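Local coordinates for uncharacterized protein NMB1681 (Neisseria meningitidis, PDB 3MW6) that belongs to the FinO family of RNA chaperones and probably acts by binding RNA, at residues G36-F41 and Q53-A58; K45-G50 and R69-H74. All coordinates share one frame; numbering follows the deposited sequence.

How the contacts relate
Contacts 1 and 2 are neighbouring parts of one buried interior, with centres about 9 Å apart. Their segments alternate along the chain: 36-41, 45-50, 53-58, 69-74. Phe41 touches both contacts. It belongs to contact 1, yet its CE2 lies 3.6 Å from Leu47 CD1 of contact 2, and its ring meets that of His74 edge to face. Val40 CG2 also packs on Leu47 CD2. The backbones also meet, through a probable hydrogen bond of 3.0 Å between Val40 O and Lys45 N. Helices 51-58 and 64-76, which supply the second segments, follow each other in the chain.

Contact 1: residues G36-F41 and Q53-A58; sequences GKYDVF and QDLIAA
Tyr38 and Leu55 mark the closest approach of the two backbones, with their CA atoms 10.2 Å apart. Segment 36-41 is the end of helix 23-37, a break of one residue, Tyr38, and the start of helix 39-42. Tyr38 is the first residue to leave the helical path and also the N-cap of the short helix that follows. Segment 53-58 is helical throughout. At this spacing only side chains meet.

Leu55 makes most of the contact, with both methyls. CD1 reaches the far end of the Phe41 ring, 3.7 Å from CZ. CD2 touches both rings, 4.1 Å from Tyr38 CE1 and 4.2 Å from Phe41 CE1. Phe41 and Leu55 reach toward each other from their own helices, while the Tyr38 ring runs alongside Leu55 the other way. In Tyr38, CG is anti to the carbonyl carbon (chi1 -64°), and the ring extends toward helix 51-58. Its OH comes within 3.7 Å of Ala58 CB, one helical turn beyond Leu55. Lys37 CG covers one face of the same ring, 3.9 Å above its centre.

Ile34 touches both Phe41 and Leu55, and Ile67 of helix 64-76 also packs on Leu55. The contact thus joins the junction of helices 23-37 and 39-42 to helix 51-58 in the apolar interior of the largely helical ProQ/FinO fold.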
ATOM      1  N   GLY A  36      13.405  12.458 -11.170  1.00 48.09           N
ATOM      2  CA  GLY A  36      14.694  12.684 -11.802  1.00 45.75           C
ATOM      3  C   GLY A  36      15.826  12.152 -10.947  1.00 54.14           C
ATOM      4  O   GLY A  36      16.750  11.529 -11.456  1.00 62.27           O
ATOM      5  N   LYS A  37      15.735  12.361  -9.640  1.00 47.96           N
ATOM      6  CA  LYS A  37      16.812  11.985  -8.734  1.00 47.12           C
ATOM      7  C   LYS A  37      16.739  10.558  -8.181  1.00 51.58           C
ATOM      8  O   LYS A  37      17.768   9.918  -7.979  1.00 54.36           O
ATOM      9  CB  LYS A  37      16.897  12.974  -7.572  1.00 48.20           C
ATOM     10  CG  LYS A  37      17.856  12.516  -6.491  1.00 61.65           C
ATOM     11  CD  LYS A  37      18.093  13.597  -5.461  1.00 74.44           C
ATOM     12  CE  LYS A  37      19.134  13.154  -4.451  1.00 80.50           C
ATOM     13  NZ  LYS A  37      19.600  14.300  -3.628  1.00 82.19           N
ATOM     14  N   TYR A  38      15.534  10.058  -7.926  1.00 51.17           N
ATOM     15  CA  TYR A  38      15.391   8.801  -7.190  1.00 42.67           C
ATOM     16  C   TYR A  38      14.930   7.666  -8.072  1.00 43.23           C
ATOM     17  O   TYR A  38      13.811   7.684  -8.567  1.00 43.22           O
ATOM     18  CB  TYR A  38      14.409   8.962  -6.016  1.00 37.63           C
ATOM     19  CG  TYR A  38      14.894   9.929  -4.981  1.00 44.28           C
ATOM     20  CD1 TYR A  38      14.253  11.141  -4.789  1.00 40.75           C
ATOM     21  CD2 TYR A  38      16.027   9.653  -4.216  1.00 51.39           C
ATOM     22  CE1 TYR A  38      14.706  12.047  -3.844  1.00 44.82           C
ATOM     23  CE2 TYR A  38      16.488  10.555  -3.270  1.00 45.90           C
ATOM     24  CZ  TYR A  38      15.815  11.747  -3.091  1.00 44.57           C
ATOM     25  OH  TYR A  38      16.249  12.657  -2.166  1.00 52.63           O
ATOM     26  N   ASP A  39      15.783   6.661  -8.238  1.00 46.34           N
ATOM     27  CA  ASP A  39      15.425   5.492  -9.025  1.00 47.66           C
ATOM     28  C   ASP A  39      14.210   4.712  -8.487  1.00 45.89           C
ATOM     29  O   ASP A  39      13.441   4.165  -9.272  1.00 49.14           O
ATOM     30  CB  ASP A  39      16.633   4.570  -9.213  1.00 59.20           C
ATOM     31  CG  ASP A  39      17.448   4.930 -10.446  1.00 78.70           C
ATOM     32  OD1 ASP A  39      17.386   4.170 -11.440  1.00 85.62           O
ATOM     33  OD2 ASP A  39      18.133   5.981 -10.430  1.00 81.74           O
ATOM     34  N   VAL A  40      14.024   4.641  -7.170  1.00 38.87           N
ATOM     35  CA  VAL A  40      12.853   3.916  -6.664  1.00 42.51           C
ATOM     36  C   VAL A  40      11.559   4.547  -7.177  1.00 44.38           C
ATOM     37  O   VAL A  40      10.582   3.855  -7.420  1.00 45.11           O
ATOM     38  CB  VAL A  40      12.811   3.803  -5.130  1.00 41.03           C
ATOM     39  CG1 VAL A  40      13.987   2.979  -4.632  1.00 47.03           C
ATOM     40  CG2 VAL A  40      12.777   5.187  -4.482  1.00 35.07           C
ATOM     41  N   PHE A  41      11.556   5.860  -7.363  1.00 45.39           N
ATOM     42  CA  PHE A  41      10.398   6.513  -7.964  1.00 39.46           C
ATOM     43  C   PHE A  41      10.349   6.351  -9.474  1.00 45.91           C
ATOM     44  O   PHE A  41       9.314   6.022 -10.027  1.00 43.22           O
ATOM     45  CB  PHE A  41      10.335   7.979  -7.558  1.00 36.66           C
ATOM     46  CG  PHE A  41       9.861   8.172  -6.148  1.00 40.72           C
ATOM     47  CD1 PHE A  41      10.763   8.212  -5.093  1.00 35.49           C
ATOM     48  CD2 PHE A  41       8.507   8.244  -5.867  1.00 40.55           C
ATOM     49  CE1 PHE A  41      10.320   8.367  -3.784  1.00 36.50           C
ATOM     50  CE2 PHE A  41       8.056   8.397  -4.552  1.00 38.76           C
ATOM     51  CZ  PHE A  41       8.970   8.459  -3.518  1.00 38.21           C
ATOM     52  N   GLN A  53       8.377  10.664   5.281  1.00 46.58           N
ATOM     53  CA  GLN A  53       9.290  11.377   6.181  1.00 47.09           C
ATOM     54  C   GLN A  53      10.713  11.494   5.608  1.00 51.12           C
ATOM     55  O   GLN A  53      11.388  12.506   5.798  1.00 51.44           O
ATOM     56  CB  GLN A  53       9.326  10.717   7.566  1.00 45.97           C
ATOM     57  CG  GLN A  53       7.994  10.730   8.313  1.00 67.88           C
ATOM     58  CD  GLN A  53       7.535  12.141   8.675  1.00 77.44           C
ATOM     59  OE1 GLN A  53       8.339  12.990   9.066  1.00 81.09           O
ATOM     60  NE2 GLN A  53       6.235  12.393   8.545  1.00 74.67           N
ATOM     61  N   ASP A  54      11.177  10.468   4.904  1.00 50.67           N
ATOM     62  CA  ASP A  54      12.505  10.541   4.291  1.00 46.23           C
ATOM     63  C   ASP A  54      12.578  11.619   3.213  1.00 45.01           C
ATOM     64  O   ASP A  54      13.573  12.335   3.103  1.00 50.43           O
ATOM     65  CB  ASP A  54      12.893   9.197   3.692  1.00 47.21           C
ATOM     66  CG  ASP A  54      12.985   8.116   4.728  1.00 55.90           C
ATOM     67  OD1 ASP A  54      13.286   8.436   5.899  1.00 69.75           O
ATOM     68  OD2 ASP A  54      12.749   6.950   4.374  1.00 53.93           O
ATOM     69  N   LEU A  55      11.525  11.719   2.408  1.00 45.30           N
ATOM     70  CA  LEU A  55      11.450  12.740   1.366  1.00 45.46           C
ATOM     71  C   LEU A  55      11.431  14.132   1.996  1.00 50.69           C
ATOM     72  O   LEU A  55      12.132  15.039   1.548  1.00 53.10           O
ATOM     73  CB  LEU A  55      10.194  12.540   0.502  1.00 49.17           C
ATOM     74  CG  LEU A  55      10.180  11.454  -0.574  1.00 44.74           C
ATOM     75  CD1 LEU A  55       8.779  11.356  -1.205  1.00 37.55           C
ATOM     76  CD2 LEU A  55      11.223  11.792  -1.619  1.00 36.12           C
ATOM     77  N   ILE A  56      10.632  14.290   3.046  1.00 49.60           N
ATOM     78  CA  ILE A  56      10.495  15.580   3.716  1.00 45.72           C
ATOM     79  C   ILE A  56      11.822  16.040   4.267  1.00 50.10           C
ATOM     80  O   ILE A  56      12.229  17.184   4.061  1.00 53.50           O
ATOM     81  CB  ILE A  56       9.453  15.522   4.845  1.00 48.01           C
ATOM     82  CG1 ILE A  56       8.047  15.565   4.240  1.00 47.00           C
ATOM     83  CG2 ILE A  56       9.683  16.668   5.837  1.00 47.73           C
ATOM     84  CD1 ILE A  56       6.920  15.179   5.213  1.00 55.54           C
ATOM     85  N   ALA A  57      12.506  15.127   4.949  1.00 49.91           N
ATOM     86  CA  ALA A  57      13.822  15.400   5.494  1.00 51.83           C
ATOM     87  C   ALA A  57      14.844  15.716   4.389  1.00 53.89           C
ATOM     88  O   ALA A  57      15.670  16.610   4.549  1.00 57.19           O
ATOM     89  CB  ALA A  57      14.279  14.230   6.346  1.00 53.71           C
ATOM     90  N   ALA A  58      14.775  15.010   3.263  1.00 48.44           N
ATOM     91  CA  ALA A  58      15.755  15.204   2.186  1.00 47.57           C
ATOM     92  C   ALA A  58      15.476  16.434   1.312  1.00 54.02           C
ATOM     93  O   ALA A  58      16.356  16.909   0.589  1.00 57.33           O
ATOM     94  CB  ALA A  58      15.842  13.940   1.304  1.00 44.95           C
TER

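Contact 2: residues K45-G50 and R69-H74; sequences KPLALG and RVLANH
The backbones come nearest at Leu47 and Leu71, their CA atoms 10.3 Å apart, where the extended loop 45-50 passes helix 64-76. This loop links helices 39-42 and 51-58 of the ProQ/FinO fold, and Gly50 at its end is the N-cap of the latter.

Leu47 makes the direct contact through one methyl. Its CD1 sits 4.0 Å from Leu71 CD1 and 3.9 Å from His74 CD2. Leu71 and His74 lie nearly one helical turn apart, so the methyl meets both on the same side of the helix. In His74, CG is anti to the backbone N (chi1 171°), which extends the ring toward the loop.

The buried imidazole has polar partners at both nitrogens. ND1 is hydrogen-bonded to Tyr35 OH, and NE2 to a water. Phe44 stacks on the ring, and Tyr80 also meets it. These contacts would limit rotation of the imidazole.

The loop has its own ties: Leu47 N is hydrogen-bonded to Tyr80 OH, and Pro46 and Ala48 make backbone hydrogen bonds with Phe91. The water completes the link between loop and helix, 2.9 Å from His74 NE2 and donating a hydrogen bond of 2.7 Å to Lys45 O.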
ATOM      1  N   LYS A  45       9.230   1.156  -7.835  1.00 34.24           N
ATOM      2  CA  LYS A  45       9.412   0.014  -6.960  1.00 34.47           C
ATOM      3  C   LYS A  45       8.542   0.225  -5.736  1.00 36.67           C
ATOM      4  O   LYS A  45       8.281   1.358  -5.345  1.00 32.94           O
ATOM      5  CB  LYS A  45      10.869  -0.105  -6.539  1.00 36.38           C
ATOM      6  CG  LYS A  45      11.832  -0.346  -7.700  1.00 49.67           C
ATOM      7  CD  LYS A  45      13.255  -0.384  -7.198  1.00 54.59           C
ATOM      8  CE  LYS A  45      14.146  -1.236  -8.071  1.00 57.99           C
ATOM      9  NZ  LYS A  45      15.518  -1.344  -7.480  1.00 50.45           N
ATOM     10  N   PRO A  46       8.086  -0.870  -5.125  1.00 30.49           N
ATOM     11  CA  PRO A  46       7.358  -0.729  -3.865  1.00 29.08           C
ATOM     12  C   PRO A  46       8.200   0.081  -2.864  1.00 39.27           C
ATOM     13  O   PRO A  46       9.364  -0.243  -2.659  1.00 38.30           O
ATOM     14  CB  PRO A  46       7.198  -2.178  -3.404  1.00 23.46           C
ATOM     15  CG  PRO A  46       7.181  -2.977  -4.663  1.00 25.51           C
ATOM     16  CD  PRO A  46       8.203  -2.274  -5.555  1.00 27.37           C
ATOM     17  N   LEU A  47       7.614   1.120  -2.272  1.00 31.87           N
ATOM     18  CA  LEU A  47       8.320   2.035  -1.385  1.00 33.49           C
ATOM     19  C   LEU A  47       8.271   1.609   0.083  1.00 42.66           C
ATOM     20  O   LEU A  47       7.238   1.149   0.589  1.00 40.41           O
ATOM     21  CB  LEU A  47       7.738   3.446  -1.525  1.00 29.37           C
ATOM     22  CG  LEU A  47       7.858   4.016  -2.944  1.00 30.58           C
ATOM     23  CD1 LEU A  47       7.014   5.283  -3.125  1.00 26.12           C
ATOM     24  CD2 LEU A  47       9.333   4.292  -3.281  1.00 31.98           C
ATOM     25  N   ALA A  48       9.396   1.771   0.772  1.00 33.69           N
ATOM     26  CA  ALA A  48       9.481   1.425   2.183  1.00 39.31           C
ATOM     27  C   ALA A  48       8.500   2.248   3.006  1.00 35.74           C
ATOM     28  O   ALA A  48       8.214   3.391   2.657  1.00 38.99           O
ATOM     29  CB  ALA A  48      10.894   1.664   2.694  1.00 37.21           C
ATOM     30  N   LEU A  49       8.014   1.666   4.107  1.00 37.17           N
ATOM     31  CA  LEU A  49       7.365   2.435   5.187  1.00 45.45           C
ATOM     32  C   LEU A  49       8.156   3.693   5.537  1.00 47.41           C
ATOM     33  O   LEU A  49       9.386   3.653   5.669  1.00 53.78           O
ATOM     34  CB  LEU A  49       7.240   1.585   6.461  1.00 50.81           C
ATOM     35  CG  LEU A  49       6.697   2.293   7.723  1.00 59.48           C
ATOM     36  CD1 LEU A  49       5.224   2.689   7.581  1.00 56.82           C
ATOM     37  CD2 LEU A  49       6.877   1.453   8.990  1.00 55.41           C
ATOM     38  N   GLY A  50       7.455   4.810   5.684  1.00 46.45           N
ATOM     39  CA  GLY A  50       8.076   6.044   6.133  1.00 40.03           C
ATOM     40  C   GLY A  50       8.817   6.821   5.058  1.00 47.23           C
ATOM     41  O   GLY A  50       9.562   7.740   5.369  1.00 47.56           O
ATOM     42  N   ARG A  69       1.457  15.321  -1.143  1.00 41.98           N
ATOM     43  CA  ARG A  69       0.530  15.312  -2.269  0.59 46.22           C
ATOM     44  C   ARG A  69       1.138  14.590  -3.481  1.00 46.77           C
ATOM     45  O   ARG A  69       0.495  13.759  -4.113  1.00 50.14           O
ATOM     46  CB  ARG A  69       0.157  16.758  -2.631  0.59 53.34           C
ATOM     47  CG  ARG A  69      -1.034  16.897  -3.561  0.59 64.70           C
ATOM     48  CD  ARG A  69      -1.189  18.327  -4.094  0.59 73.12           C
ATOM     49  NE  ARG A  69      -1.883  19.222  -3.170  0.59 74.88           N
ATOM     50  CZ  ARG A  69      -2.275  20.455  -3.484  0.59 72.33           C
ATOM     51  NH1 ARG A  69      -2.049  20.933  -4.702  0.59 74.27           N
ATOM     52  NH2 ARG A  69      -2.893  21.210  -2.587  0.59 67.56           N
ATOM     53  N   VAL A  70       2.383  14.925  -3.808  1.00 47.24           N
ATOM     54  CA  VAL A  70       3.083  14.278  -4.926  1.00 41.13           C
ATOM     55  C   VAL A  70       3.248  12.784  -4.655  1.00 31.27           C
ATOM     56  O   VAL A  70       2.952  11.942  -5.501  1.00 35.91           O
ATOM     57  CB  VAL A  70       4.452  14.925  -5.178  1.00 42.52           C
ATOM     58  CG1 VAL A  70       5.247  14.114  -6.217  1.00 46.30           C
ATOM     59  CG2 VAL A  70       4.264  16.366  -5.637  1.00 40.73           C
ATOM     60  N   LEU A  71       3.681  12.462  -3.447  1.00 36.47           N
ATOM     61  CA  LEU A  71       3.769  11.084  -3.036  1.00 37.12           C
ATOM     62  C   LEU A  71       2.426  10.352  -3.180  1.00 47.10           C
ATOM     63  O   LEU A  71       2.394   9.212  -3.670  1.00 46.59           O
ATOM     64  CB  LEU A  71       4.299  10.991  -1.611  1.00 33.56           C
ATOM     65  CG  LEU A  71       4.320   9.549  -1.124  1.00 43.19           C
ATOM     66  CD1 LEU A  71       5.259   8.680  -2.016  1.00 32.05           C
ATOM     67  CD2 LEU A  71       4.717   9.492   0.336  1.00 40.21           C
ATOM     68  N   ALA A  72       1.324  10.993  -2.774  1.00 38.45           N
ATOM     69  CA  ALA A  72       0.017  10.327  -2.827  1.00 36.61           C
ATOM     70  C   ALA A  72      -0.457  10.148  -4.269  1.00 38.44           C
ATOM     71  O   ALA A  72      -1.064   9.129  -4.603  1.00 38.16           O
ATOM     72  CB  ALA A  72      -1.057  11.079  -1.980  1.00 29.20           C
ATOM     73  N   ASN A  73      -0.180  11.136  -5.117  1.00 36.71           N
ATOM     74  CA  ASN A  73      -0.385  10.995  -6.561  1.00 42.06           C
ATOM     75  C   ASN A  73       0.369   9.795  -7.125  1.00 39.75           C
ATOM     76  O   ASN A  73      -0.138   9.049  -7.967  1.00 36.62           O
ATOM     77  CB  ASN A  73       0.104  12.245  -7.293  1.00 58.01           C
ATOM     78  CG  ASN A  73      -0.950  13.332  -7.370  1.00 74.50           C
ATOM     79  OD1 ASN A  73      -2.089  13.072  -7.752  1.00 86.45           O
ATOM     80  ND2 ASN A  73      -0.567  14.562  -7.033  1.00 72.68           N
ATOM     81  N   HIS A  74       1.600   9.623  -6.667  1.00 38.77           N
ATOM     82  CA  HIS A  74       2.442   8.565  -7.196  1.00 37.41           C
ATOM     83  C   HIS A  74       1.878   7.200  -6.810  1.00 38.58           C
ATOM     84  O   HIS A  74       1.783   6.310  -7.636  1.00 28.91           O
ATOM     85  CB  HIS A  74       3.863   8.728  -6.679  1.00 33.29           C
ATOM     86  CG  HIS A  74       4.750   7.572  -6.994  1.00 36.31           C
ATOM     87  ND1 HIS A  74       5.521   7.515  -8.138  1.00 32.71           N
ATOM     88  CD2 HIS A  74       5.001   6.431  -6.312  1.00 32.86           C
ATOM     89  CE1 HIS A  74       6.207   6.389  -8.143  1.00 31.64           C
ATOM     90  NE2 HIS A  74       5.914   5.716  -7.044  1.00 35.98           N
TER
HETATM   91  O   HOH W   1       7.899   3.697  -6.667  1.00 37.04           O